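Local coordinates for protein CD180 antigen (Mus musculus, PDB 3T6Q) that probably cooperates with MD-1 and TLR4 in the innate immune response of B cells to bacterial lipopolysaccharide, leading to NF-kappa-B activation, at residues A[377-382]-A[401-406]; A[431-436]-A[455-460]; A[482-487]-A[504-509]. All blocks are in the same frame, centred on the assembly; numbering follows the deposited sequence.

Each contact joins two consecutive leucine-rich repeats, closing one turn of the solenoid. From the N terminus, contact 1 closes the loop between repeats 13 and 14, contact 2 that between repeats 15 and 16, and contact 3 that between repeats 17 and 18. They follow one another in series, and none nests in or crosses another. Contact 1 abuts contact 2 where Leu405 O lies 3.0 Å from Asn431 N, and the sugar on Asn431 reaches back to Asp406. Contact 2 meets contact 3 where Leu456 N lies 2.8 Å from Val482 O. Contact 1 pairs strands; contacts 2 and 3 pair strand ends and the turns that follow, contact 3 starting earlier on strand 504-506.

Contact 1: residues A[377-382]-A[401-406]; sequences HLQSLN and QLELLD. With NAG (2-acetamido-2-deoxy-beta-D-glucopyranose), chain E; NAG (2-acetamido-2-deoxy-beta-D-glucopyranose), chain F.
Leu381 and Leu405 point the same way from two parallel strands, lying alongside each other with Leu381 CD2 and Leu405 CD2 3.8 Å apart. Nearer the start of the segments, Leu378 and Leu402 form a second such pair. The torsions of Leu402 (chi1 -128°) sit away from the staggered positions, and its CD1 lies beside Leu378 CG while also reaching Leu381 CB at 4.0 Å. The four leucines make an apolar layer on the face of Leu381 and Leu405, part of the leucine core of a leucine-rich repeat solenoid, here between repeats 13 and 14.

Ser380, Leu404, Asn382 and Asp406 point to the other face. There Ser380 OG rests against the methyl Leu404 CD2. Asn382 OD1 is hydrogen-bonded to Ser384 OG, and its contact with Asp406 CB is packing alone. Asn382 ND2 carries an N-linked sugar, whose N2 donates to Asp406 OD2 at 2.8 Å. A second sugar, attached to Asn431, also gives its N2 to Asp406 OD2, at 2.7 Å. A negative charge on this oxygen would probably strengthen both bonds.

Gln379 O accepts from both Glu403 N, at 2.7 Å, and Leu404 N; Leu381 N to Leu404 O and Asp406 N to Leu381 O carry the parallel pairing on. Near the start of the strands, Gln379 and Glu403 run side by side, the amide and carboxylate planes turned 45° against each other; a water joins Gln379 NE2, Glu403 OE2 and Gln401 O, while Gln379 OE1 bonds to Arg353.

Strands 380-382 and 404-406, whose axes run 1° from parallel, lie between strand 354-356, beside the first, and strand 429-431, beside the second; Leu381 also packs on Leu355 and Leu405 on Leu430.

Contact 2: residues A[431-436]-A[455-460]; sequences NLSHSL and NLQGNH. With NAG (2-acetamido-2-deoxy-beta-D-glucopyranose), chain F.
Leu432 O is gripped from opposite faces of its carbonyl plane, by Asn459 ND2 across the contact and by Ser435 N of its own turn. The hydrogen bond from Asn459 ND2 to Leu432 O is 2.9 Å and nearly straight, at 174° about the hydrogen, although the donor stands above the carbonyl plane. Asn459 ND2 also donates to Leu456 O, from steeply above that carbonyl plane and off its lone pairs, and so ties its own type II turn (Leu456 to Asn459) to that of the preceding repeat (Leu432 to Ser435). Its OD1 accepts from Leu437 N. Asn459 occupies the asparagine position of the LxxLxLxxNxL repeat, and its bonding is that of one rung of an asparagine ladder; the preceding repeat has Ser435 there.

Two backbone bonds keep the turns in step: Leu432 N to Asn455 O, and His434 N to Gln457 O at 2.7 Å. Gly458, with positive phi and no side chain, brings its CA over the His434 imidazole in a CH-pi contact, 4.1 Å from the ring centroid and 9° off the ring normal.

Both branches of the Asn431 amide are engaged. Its CG stands anti to the backbone N (chi1 -172°), which lets OD1 accept from Ser433 N, of the sequon serine, at 3.0 Å in an Asx turn, and ND2 carries the glycan. Asn431 OD1 also rests on Asn455 CB. On the side facing the solenoid interior, Leu432 CB meets Leu456 CD2.

Both segments leave the ends of strands 429-431 and 453-455. Toward the preceding repeat, His434 stacks on Phe409, Ser435 OG bonds to Thr410 O, and Leu432 packs on Leu412 of strand 412-413. Toward the next, Gln457 NE2 makes a weak hydrogen bond to Ser484 OG.

Contact 3: residues A[482-487]-A[504-509]; sequences VLSFCD and HVDLSH
Val482 and Asp506 form a single parallel bridge between repeats 17 and 18 of the leucine-rich repeat solenoid, with their CA atoms 4.8 Å apart, and the chains stay in step as far as Phe485 and His509. Leu483 N donates to Asp506 O at 2.8 Å. Farther on, Phe485 N reaches Ser508 O, with a weak second bond to His509 O.

The Phe485 and His509 rings form an offset stack, their planes 8° apart and their centroids 4.4 Å apart. His509 CB sits over the centre of the phenyl ring, while Phe485 CZ comes to 3.3 Å from His509 CG, toward the rim of the imidazole. On the side facing the solenoid interior, Leu483 CB touches Leu507 CD2 in the leucine core.

Asp506 OD1 takes two donors of its own segment: Ser508 N, completing an Asx turn, and Ser508 OG at 2.6 Å, on the syn lone pair. Ser508 OG, lying between its backbone N and carbonyl carbon (chi1 59°), also rests on Ser484 CB. A water links Asp506 OD2 to Ser484 OG.

With both carboxylate oxygens accepting hydrogen bonds, Asp506 is probably ionised, and the two bonds from Ser508 to Asp506 OD1 probably help hold the turn that leads into His509.

Contact 1: residues A[377-382]-A[401-406]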
loop_
_atom_site.group_PDB
_atom_site.type_symbol
_atom_site.label_atom_id
_atom_site.label_comp_id
_atom_site.label_asym_id
_atom_site.label_seq_id
_atom_site.Cartn_x
_atom_site.Cartn_y
_atom_site.Cartn_z
ATOM N N HIS A 377 50.172 -1.228 20.891
ATOM C CA HIS A 377 49.276 -0.101 21.119
ATOM C C HIS A 377 47.824 -0.475 21.419
ATOM O O HIS A 377 46.968 0.407 21.544
ATOM C CB HIS A 377 49.348 0.856 19.930
ATOM C CG HIS A 377 50.634 1.656 19.889
ATOM N ND1 HIS A 377 51.376 1.795 18.770
ATOM C CD2 HIS A 377 51.315 2.338 20.903
ATOM C CE1 HIS A 377 52.466 2.545 19.046
ATOM N NE2 HIS A 377 52.424 2.876 20.351
ATOM N N LEU A 378 47.541 -1.783 21.505
ATOM C CA LEU A 378 46.162 -2.257 21.752
ATOM C C LEU A 378 45.605 -1.684 23.048
ATOM O O LEU A 378 46.302 -1.652 24.052
ATOM C CB LEU A 378 46.131 -3.810 21.826
ATOM C CG LEU A 378 44.739 -4.361 21.553
ATOM C CD1 LEU A 378 44.249 -3.969 20.159
ATOM C CD2 LEU A 378 44.758 -5.885 21.695
ATOM N N GLN A 379 44.359 -1.205 23.019
ATOM C CA GLN A 379 43.774 -0.659 24.217
ATOM C C GLN A 379 42.521 -1.344 24.600
ATOM O O GLN A 379 42.112 -1.236 25.752
ATOM C CB GLN A 379 43.460 0.821 24.045
ATOM C CG GLN A 379 44.733 1.632 23.920
ATOM C CD GLN A 379 44.474 3.101 23.622
ATOM O OE1 GLN A 379 44.013 3.442 22.557
ATOM N NE2 GLN A 379 44.815 3.960 24.550
ATOM N N SER A 380 41.852 -1.984 23.631
ATOM C CA SER A 380 40.608 -2.659 23.989
ATOM C C SER A 380 40.615 -4.043 23.307
ATOM O O SER A 380 40.897 -4.150 22.102
ATOM C CB SER A 380 39.418 -1.827 23.520
ATOM O OG SER A 380 38.217 -2.435 23.919
ATOM N N LEU A 381 40.356 -5.092 24.085
ATOM C CA LEU A 381 40.417 -6.433 23.533
ATOM C C LEU A 381 39.223 -7.236 23.987
ATOM O O LEU A 381 38.957 -7.355 25.189
ATOM C CB LEU A 381 41.702 -7.130 23.966
ATOM C CG LEU A 381 41.788 -8.650 23.688
ATOM C CD1 LEU A 381 41.818 -8.876 22.166
ATOM C CD2 LEU A 381 43.051 -9.160 24.385
ATOM N N ASN A 382 38.539 -7.861 23.027
ATOM C CA ASN A 382 37.335 -8.594 23.342
ATOM C C ASN A 382 37.492 -10.059 22.914
ATOM O O ASN A 382 37.602 -10.324 21.736
ATOM C CB ASN A 382 36.141 -7.941 22.623
ATOM C CG ASN A 382 34.825 -8.434 23.172
ATOM O OD1 ASN A 382 34.739 -9.546 23.707
ATOM N ND2 ASN A 382 33.794 -7.625 23.041
ATOM N N GLN A 401 49.382 -1.732 27.164
ATOM C CA GLN A 401 48.560 -0.512 27.256
ATOM C C GLN A 401 47.076 -0.801 27.350
ATOM O O GLN A 401 46.290 0.123 27.223
ATOM C CB GLN A 401 48.754 0.412 26.034
ATOM C CG GLN A 401 50.190 0.601 25.594
ATOM C CD GLN A 401 50.898 1.631 26.409
ATOM O OE1 GLN A 401 51.406 2.617 25.867
ATOM N NE2 GLN A 401 50.932 1.434 27.717
ATOM N N LEU A 402 46.684 -2.053 27.568
ATOM C CA LEU A 402 45.238 -2.391 27.489
ATOM C C LEU A 402 44.489 -1.590 28.537
ATOM O O LEU A 402 44.955 -1.520 29.676
ATOM C CB LEU A 402 45.060 -3.902 27.786
ATOM C CG LEU A 402 44.272 -4.829 26.858
ATOM C CD1 LEU A 402 44.279 -4.463 25.373
ATOM C CD2 LEU A 402 44.689 -6.282 27.103
ATOM N N GLU A 403 43.306 -1.048 28.181
ATOM C CA GLU A 403 42.451 -0.371 29.167
ATOM C C GLU A 403 41.154 -1.126 29.427
ATOM O O GLU A 403 40.539 -0.947 30.478
ATOM C CB GLU A 403 42.070 1.048 28.698
ATOM C CG GLU A 403 43.322 1.881 28.451
ATOM C CD GLU A 403 43.047 3.355 28.295
ATOM O OE1 GLU A 403 41.951 3.739 27.814
ATOM O OE2 GLU A 403 43.966 4.127 28.629
ATOM N N LEU A 404 40.735 -1.933 28.460
ATOM C CA LEU A 404 39.543 -2.743 28.651
ATOM C C LEU A 404 39.854 -4.149 28.142
ATOM O O LEU A 404 40.436 -4.284 27.076
ATOM C CB LEU A 404 38.350 -2.150 27.881
ATOM C CG LEU A 404 37.032 -2.957 28.088
ATOM C CD1 LEU A 404 35.841 -2.029 28.061
ATOM C CD2 LEU A 404 36.861 -4.071 27.030
ATOM N N LEU A 405 39.469 -5.167 28.919
ATOM C CA LEU A 405 39.660 -6.578 28.533
ATOM C C LEU A 405 38.346 -7.338 28.834
ATOM O O LEU A 405 37.911 -7.346 29.985
ATOM C CB LEU A 405 40.803 -7.146 29.367
ATOM C CG LEU A 405 41.654 -8.332 28.863
ATOM C CD1 LEU A 405 42.345 -9.174 29.943
ATOM C CD2 LEU A 405 41.105 -9.152 27.672
ATOM N N ASP A 406 37.697 -7.911 27.807
ATOM C CA ASP A 406 36.414 -8.563 28.018
ATOM C C ASP A 406 36.638 -10.037 27.724
ATOM O O ASP A 406 37.006 -10.380 26.641
ATOM C CB ASP A 406 35.354 -7.932 27.097
ATOM C CG ASP A 406 33.941 -8.387 27.415
ATOM O OD1 ASP A 406 33.780 -9.388 28.192
ATOM O OD2 ASP A 406 32.975 -7.760 26.891
HETATM C C1 NAG E . 32.509 -8.017 23.558
HETATM C C2 NAG E . 31.654 -6.770 23.890
HETATM C C3 NAG E . 30.252 -7.203 24.377
HETATM C C4 NAG E . 29.631 -8.235 23.438
HETATM C C5 NAG E . 30.617 -9.357 23.173
HETATM C C6 NAG E . 30.108 -10.447 22.232
HETATM C C7 NAG E . 32.419 -4.609 24.788
HETATM C C8 NAG E . 33.151 -3.922 25.898
HETATM N N2 NAG E . 32.315 -5.951 24.878
HETATM O O3 NAG E . 29.443 -6.058 24.442
HETATM O O4 NAG E . 28.474 -8.866 23.990
HETATM O O5 NAG E . 31.838 -8.835 22.647
HETATM O O6 NAG E . 30.100 -9.986 20.880
HETATM O O7 NAG E . 31.945 -3.937 23.872
HETATM C C1 NAG F . 31.582 -7.078 30.153
HETATM C C2 NAG F . 30.480 -6.967 29.088
HETATM C C3 NAG F . 30.658 -5.619 28.355
HETATM C C4 NAG F . 30.701 -4.414 29.328
HETATM C C5 NAG F . 31.712 -4.677 30.452
HETATM C C6 NAG F . 31.676 -3.601 31.542
HETATM C C7 NAG F . 29.588 -8.960 27.923
HETATM C C8 NAG F . 29.834 -10.077 26.918
HETATM N N2 NAG F . 30.580 -8.105 28.144
HETATM O O3 NAG F . 29.568 -5.439 27.439
HETATM O O4 NAG F . 31.217 -3.257 28.648
HETATM O O5 NAG F . 31.494 -5.953 31.052
HETATM O O6 NAG F . 30.364 -3.487 32.059
HETATM O O7 NAG F . 28.503 -8.865 28.493
HETATM O O HOH W 1 48.964 -2.442 24.410
HETATM O O HOH W 2 46.276 2.752 27.200
#

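Contact 2: residues A[431-436]-A[455-460]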
loop_
_atom_site.group_PDB
_atom_site.type_symbol
_atom_site.label_atom_id
_atom_site.label_comp_id
_atom_site.label_asym_id
_atom_site.label_seq_id
_atom_site.Cartn_x
_atom_site.Cartn_y
_atom_site.Cartn_z
ATOM N N ASN A 431 36.149 -7.810 32.402
ATOM C CA ASN A 431 34.895 -8.542 32.521
ATOM C C ASN A 431 35.242 -10.032 32.453
ATOM O O ASN A 431 35.689 -10.524 31.407
ATOM C CB ASN A 431 33.867 -8.129 31.431
ATOM C CG ASN A 431 32.489 -8.751 31.653
ATOM O OD1 ASN A 431 32.353 -9.705 32.391
ATOM N ND2 ASN A 431 31.473 -8.227 31.001
ATOM N N LEU A 432 34.997 -10.726 33.565
ATOM C CA LEU A 432 35.263 -12.169 33.703
ATOM C C LEU A 432 33.997 -12.945 34.053
ATOM O O LEU A 432 34.058 -14.013 34.697
ATOM C CB LEU A 432 36.313 -12.413 34.817
ATOM C CG LEU A 432 37.694 -11.731 34.547
ATOM C CD1 LEU A 432 38.680 -11.858 35.693
ATOM C CD2 LEU A 432 38.339 -12.311 33.290
ATOM N N SER A 433 32.867 -12.383 33.672
ATOM C CA SER A 433 31.568 -12.996 33.921
ATOM C C SER A 433 31.605 -14.442 33.412
ATOM O O SER A 433 31.968 -14.682 32.267
ATOM C CB SER A 433 30.504 -12.204 33.184
ATOM O OG SER A 433 29.233 -12.762 33.429
ATOM N N HIS A 434 31.214 -15.406 34.253
ATOM C CA HIS A 434 31.222 -16.853 33.852
ATOM C C HIS A 434 32.514 -17.428 33.324
ATOM O O HIS A 434 32.497 -18.417 32.610
ATOM C CB HIS A 434 30.044 -17.124 32.895
ATOM C CG HIS A 434 28.729 -16.734 33.482
ATOM N ND1 HIS A 434 27.867 -17.643 34.019
ATOM C CD2 HIS A 434 28.137 -15.502 33.627
ATOM C CE1 HIS A 434 26.782 -17.005 34.477
ATOM N NE2 HIS A 434 26.942 -15.693 34.239
ATOM N N SER A 435 33.672 -16.863 33.698
ATOM C CA SER A 435 34.961 -17.388 33.250
ATOM C C SER A 435 35.346 -18.613 34.128
ATOM O O SER A 435 36.279 -19.344 33.831
ATOM C CB SER A 435 36.039 -16.290 33.334
ATOM O OG SER A 435 35.829 -15.292 32.311
ATOM N N LEU A 436 34.625 -18.774 35.240
ATOM C CA LEU A 436 34.764 -19.908 36.173
ATOM C C LEU A 436 36.133 -19.957 36.819
ATOM O O LEU A 436 36.719 -21.021 36.909
ATOM C CB LEU A 436 34.425 -21.262 35.511
ATOM C CG LEU A 436 33.096 -21.350 34.769
ATOM C CD1 LEU A 436 32.809 -22.766 34.270
ATOM C CD2 LEU A 436 31.948 -20.805 35.611
ATOM N N ASN A 455 33.980 -7.345 36.664
ATOM C CA ASN A 455 32.721 -8.076 36.673
ATOM C C ASN A 455 33.078 -9.532 36.866
ATOM O O ASN A 455 33.754 -10.137 36.015
ATOM C CB ASN A 455 31.925 -7.851 35.357
ATOM C CG ASN A 455 30.550 -8.528 35.340
ATOM O OD1 ASN A 455 29.618 -7.974 34.783
ATOM N ND2 ASN A 455 30.431 -9.723 35.881
ATOM N N LEU A 456 32.614 -10.103 37.984
ATOM C CA LEU A 456 32.819 -11.520 38.250
ATOM C C LEU A 456 31.532 -12.276 38.454
ATOM O O LEU A 456 31.493 -13.270 39.213
ATOM C CB LEU A 456 33.669 -11.685 39.500
ATOM C CG LEU A 456 35.102 -11.175 39.469
ATOM C CD1 LEU A 456 35.707 -11.350 40.832
ATOM C CD2 LEU A 456 35.920 -11.927 38.422
ATOM N N GLN A 457 30.464 -11.854 37.783
ATOM C CA GLN A 457 29.228 -12.582 37.867
ATOM C C GLN A 457 29.458 -14.039 37.469
ATOM O O GLN A 457 30.170 -14.319 36.492
ATOM C CB GLN A 457 28.205 -11.937 36.935
ATOM C CG GLN A 457 26.833 -12.539 37.045
ATOM C CD GLN A 457 25.835 -11.951 36.070
ATOM O OE1 GLN A 457 25.284 -12.662 35.235
ATOM N NE2 GLN A 457 25.578 -10.669 36.190
ATOM N N GLY A 458 28.841 -14.986 38.195
ATOM C CA GLY A 458 28.983 -16.412 37.834
ATOM C C GLY A 458 30.342 -17.095 38.041
ATOM O O GLY A 458 30.617 -18.137 37.431
ATOM N N ASN A 459 31.210 -16.542 38.884
ATOM C CA ASN A 459 32.429 -17.250 39.260
ATOM C C ASN A 459 32.200 -17.893 40.644
ATOM O O ASN A 459 31.050 -17.926 41.102
ATOM C CB ASN A 459 33.638 -16.326 39.266
ATOM C CG ASN A 459 34.025 -15.895 37.861
ATOM O OD1 ASN A 459 34.871 -16.512 37.238
ATOM N ND2 ASN A 459 33.352 -14.874 37.344
ATOM N N HIS A 460 33.267 -18.356 41.310
ATOM C CA HIS A 460 33.103 -19.108 42.588
ATOM C C HIS A 460 34.204 -18.965 43.592
ATOM O O HIS A 460 35.369 -18.656 43.258
ATOM C CB HIS A 460 32.890 -20.594 42.316
ATOM C CG HIS A 460 34.141 -21.307 41.857
ATOM N ND1 HIS A 460 34.935 -22.018 42.706
ATOM C CD2 HIS A 460 34.735 -21.395 40.592
ATOM C CE1 HIS A 460 35.978 -22.527 42.022
ATOM N NE2 HIS A 460 35.852 -22.153 40.725
HETATM C C1 NAG F . 31.582 -7.078 30.153
HETATM C C2 NAG F . 30.480 -6.967 29.088
HETATM C C3 NAG F . 30.658 -5.619 28.355
HETATM C C4 NAG F . 30.701 -4.414 29.328
HETATM C C5 NAG F . 31.712 -4.677 30.452
HETATM C C6 NAG F . 31.676 -3.601 31.542
HETATM C C7 NAG F . 29.588 -8.960 27.923
HETATM C C8 NAG F . 29.834 -10.077 26.918
HETATM N N2 NAG F . 30.580 -8.105 28.144
HETATM O O3 NAG F . 29.568 -5.439 27.439
HETATM O O4 NAG F . 31.217 -3.257 28.648
HETATM O O5 NAG F . 31.494 -5.953 31.052
HETATM O O6 NAG F . 30.364 -3.487 32.059
HETATM O O7 NAG F . 28.503 -8.865 28.493
#

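Contact 3: residues A[482-487]-A[504-509]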
loop_
_atom_site.group_PDB
_atom_site.type_symbol
_atom_site.label_atom_id
_atom_site.label_comp_id
_atom_site.label_asym_id
_atom_site.label_seq_id
_atom_site.Cartn_x
_atom_site.Cartn_y
_atom_site.Cartn_z
ATOM N N VAL A 482 31.149 -6.622 40.701
ATOM C CA VAL A 482 29.895 -7.379 40.430
ATOM C C VAL A 482 30.205 -8.820 40.841
ATOM O O VAL A 482 31.087 -9.480 40.263
ATOM C CB VAL A 482 29.485 -7.356 38.932
ATOM C CG1 VAL A 482 28.191 -8.158 38.699
ATOM C CG2 VAL A 482 29.328 -5.931 38.453
ATOM N N LEU A 483 29.496 -9.278 41.876
ATOM C CA LEU A 483 29.633 -10.620 42.398
ATOM C C LEU A 483 28.300 -11.313 42.453
ATOM O O LEU A 483 28.069 -12.160 43.318
ATOM C CB LEU A 483 30.257 -10.580 43.810
ATOM C CG LEU A 483 31.755 -10.251 43.894
ATOM C CD1 LEU A 483 32.157 -10.065 45.355
ATOM C CD2 LEU A 483 32.612 -11.354 43.289
ATOM N N SER A 484 27.427 -10.979 41.518
ATOM C CA SER A 484 26.103 -11.563 41.522
ATOM C C SER A 484 26.156 -13.003 40.960
ATOM O O SER A 484 27.097 -13.325 40.246
ATOM C CB SER A 484 25.143 -10.670 40.745
ATOM O OG SER A 484 25.675 -10.412 39.443
ATOM N N PHE A 485 25.184 -13.869 41.303
ATOM C CA PHE A 485 25.233 -15.289 40.828
ATOM C C PHE A 485 26.530 -16.022 41.064
ATOM O O PHE A 485 27.027 -16.768 40.183
ATOM C CB PHE A 485 24.940 -15.323 39.308
ATOM C CG PHE A 485 23.586 -14.786 38.959
ATOM C CD1 PHE A 485 22.447 -15.611 39.029
ATOM C CD2 PHE A 485 23.420 -13.453 38.613
ATOM C CE1 PHE A 485 21.187 -15.095 38.741
ATOM C CE2 PHE A 485 22.178 -12.950 38.309
ATOM C CZ PHE A 485 21.061 -13.763 38.370
ATOM N N CYS A 486 27.144 -15.798 42.212
ATOM C CA CYS A 486 28.401 -16.447 42.529
ATOM C C CYS A 486 28.233 -17.609 43.546
ATOM O O CYS A 486 29.221 -18.019 44.162
ATOM C CB CYS A 486 29.424 -15.416 43.057
ATOM S SG CYS A 486 30.091 -14.421 41.668
ATOM N N ASP A 487 26.986 -18.017 43.768
ATOM C CA ASP A 487 26.643 -19.128 44.710
ATOM C C ASP A 487 27.164 -18.843 46.125
ATOM O O ASP A 487 27.675 -19.754 46.789
ATOM C CB ASP A 487 27.299 -20.412 44.173
ATOM C CG ASP A 487 26.831 -21.671 44.883
ATOM O OD1 ASP A 487 27.710 -22.538 45.128
ATOM O OD2 ASP A 487 25.612 -21.777 45.187
ATOM N N HIS A 504 30.244 0.853 44.126
ATOM C CA HIS A 504 29.119 0.117 43.537
ATOM C C HIS A 504 29.394 -1.364 43.718
ATOM O O HIS A 504 30.332 -1.924 43.113
ATOM C CB HIS A 504 28.968 0.520 42.055
ATOM C CG HIS A 504 27.913 -0.251 41.290
ATOM N ND1 HIS A 504 26.852 0.349 40.734
ATOM C CD2 HIS A 504 27.790 -1.619 40.991
ATOM C CE1 HIS A 504 26.074 -0.567 40.119
ATOM N NE2 HIS A 504 26.649 -1.768 40.268
ATOM N N VAL A 505 28.596 -2.004 44.582
ATOM C CA VAL A 505 28.848 -3.402 44.953
ATOM C C VAL A 505 27.582 -4.157 44.704
ATOM O O VAL A 505 26.559 -3.886 45.348
ATOM C CB VAL A 505 29.301 -3.532 46.418
ATOM C CG1 VAL A 505 29.642 -4.997 46.715
ATOM C CG2 VAL A 505 30.538 -2.619 46.635
ATOM N N ASP A 506 27.620 -5.037 43.694
ATOM C CA ASP A 506 26.454 -5.843 43.370
ATOM C C ASP A 506 26.684 -7.268 43.936
ATOM O O ASP A 506 27.579 -8.011 43.475
ATOM C CB ASP A 506 26.298 -5.834 41.847
ATOM C CG ASP A 506 25.070 -6.555 41.376
ATOM O OD1 ASP A 506 24.394 -7.281 42.140
ATOM O OD2 ASP A 506 24.772 -6.380 40.204
ATOM N N LEU A 507 25.903 -7.615 44.975
ATOM C CA LEU A 507 25.975 -8.920 45.571
ATOM C C LEU A 507 24.655 -9.645 45.365
ATOM O O LEU A 507 24.355 -10.541 46.130
ATOM C CB LEU A 507 26.254 -8.842 47.096
ATOM C CG LEU A 507 27.538 -8.090 47.487
ATOM C CD1 LEU A 507 27.631 -7.834 49.001
ATOM C CD2 LEU A 507 28.775 -8.825 47.044
ATOM N N SER A 508 23.894 -9.271 44.332
ATOM C CA SER A 508 22.555 -9.803 44.183
ATOM C C SER A 508 22.579 -11.280 43.720
ATOM O O SER A 508 23.602 -11.757 43.235
ATOM C CB SER A 508 21.764 -8.958 43.191
ATOM O OG SER A 508 22.369 -8.915 41.900
ATOM N N HIS A 509 21.458 -11.991 43.905
ATOM C CA HIS A 509 21.336 -13.398 43.473
ATOM C C HIS A 509 22.383 -14.282 44.035
ATOM O O HIS A 509 23.086 -14.979 43.291
ATOM C CB HIS A 509 21.271 -13.512 41.951
ATOM C CG HIS A 509 20.151 -12.701 41.361
ATOM N ND1 HIS A 509 18.899 -13.212 41.178
ATOM C CD2 HIS A 509 20.097 -11.364 40.962
ATOM C CE1 HIS A 509 18.100 -12.252 40.673
ATOM N NE2 HIS A 509 18.831 -11.114 40.557
HETATM O O HOH W 3 24.503 -8.490 38.431
HETATM O O HOH W 4 24.433 -17.562 43.247
#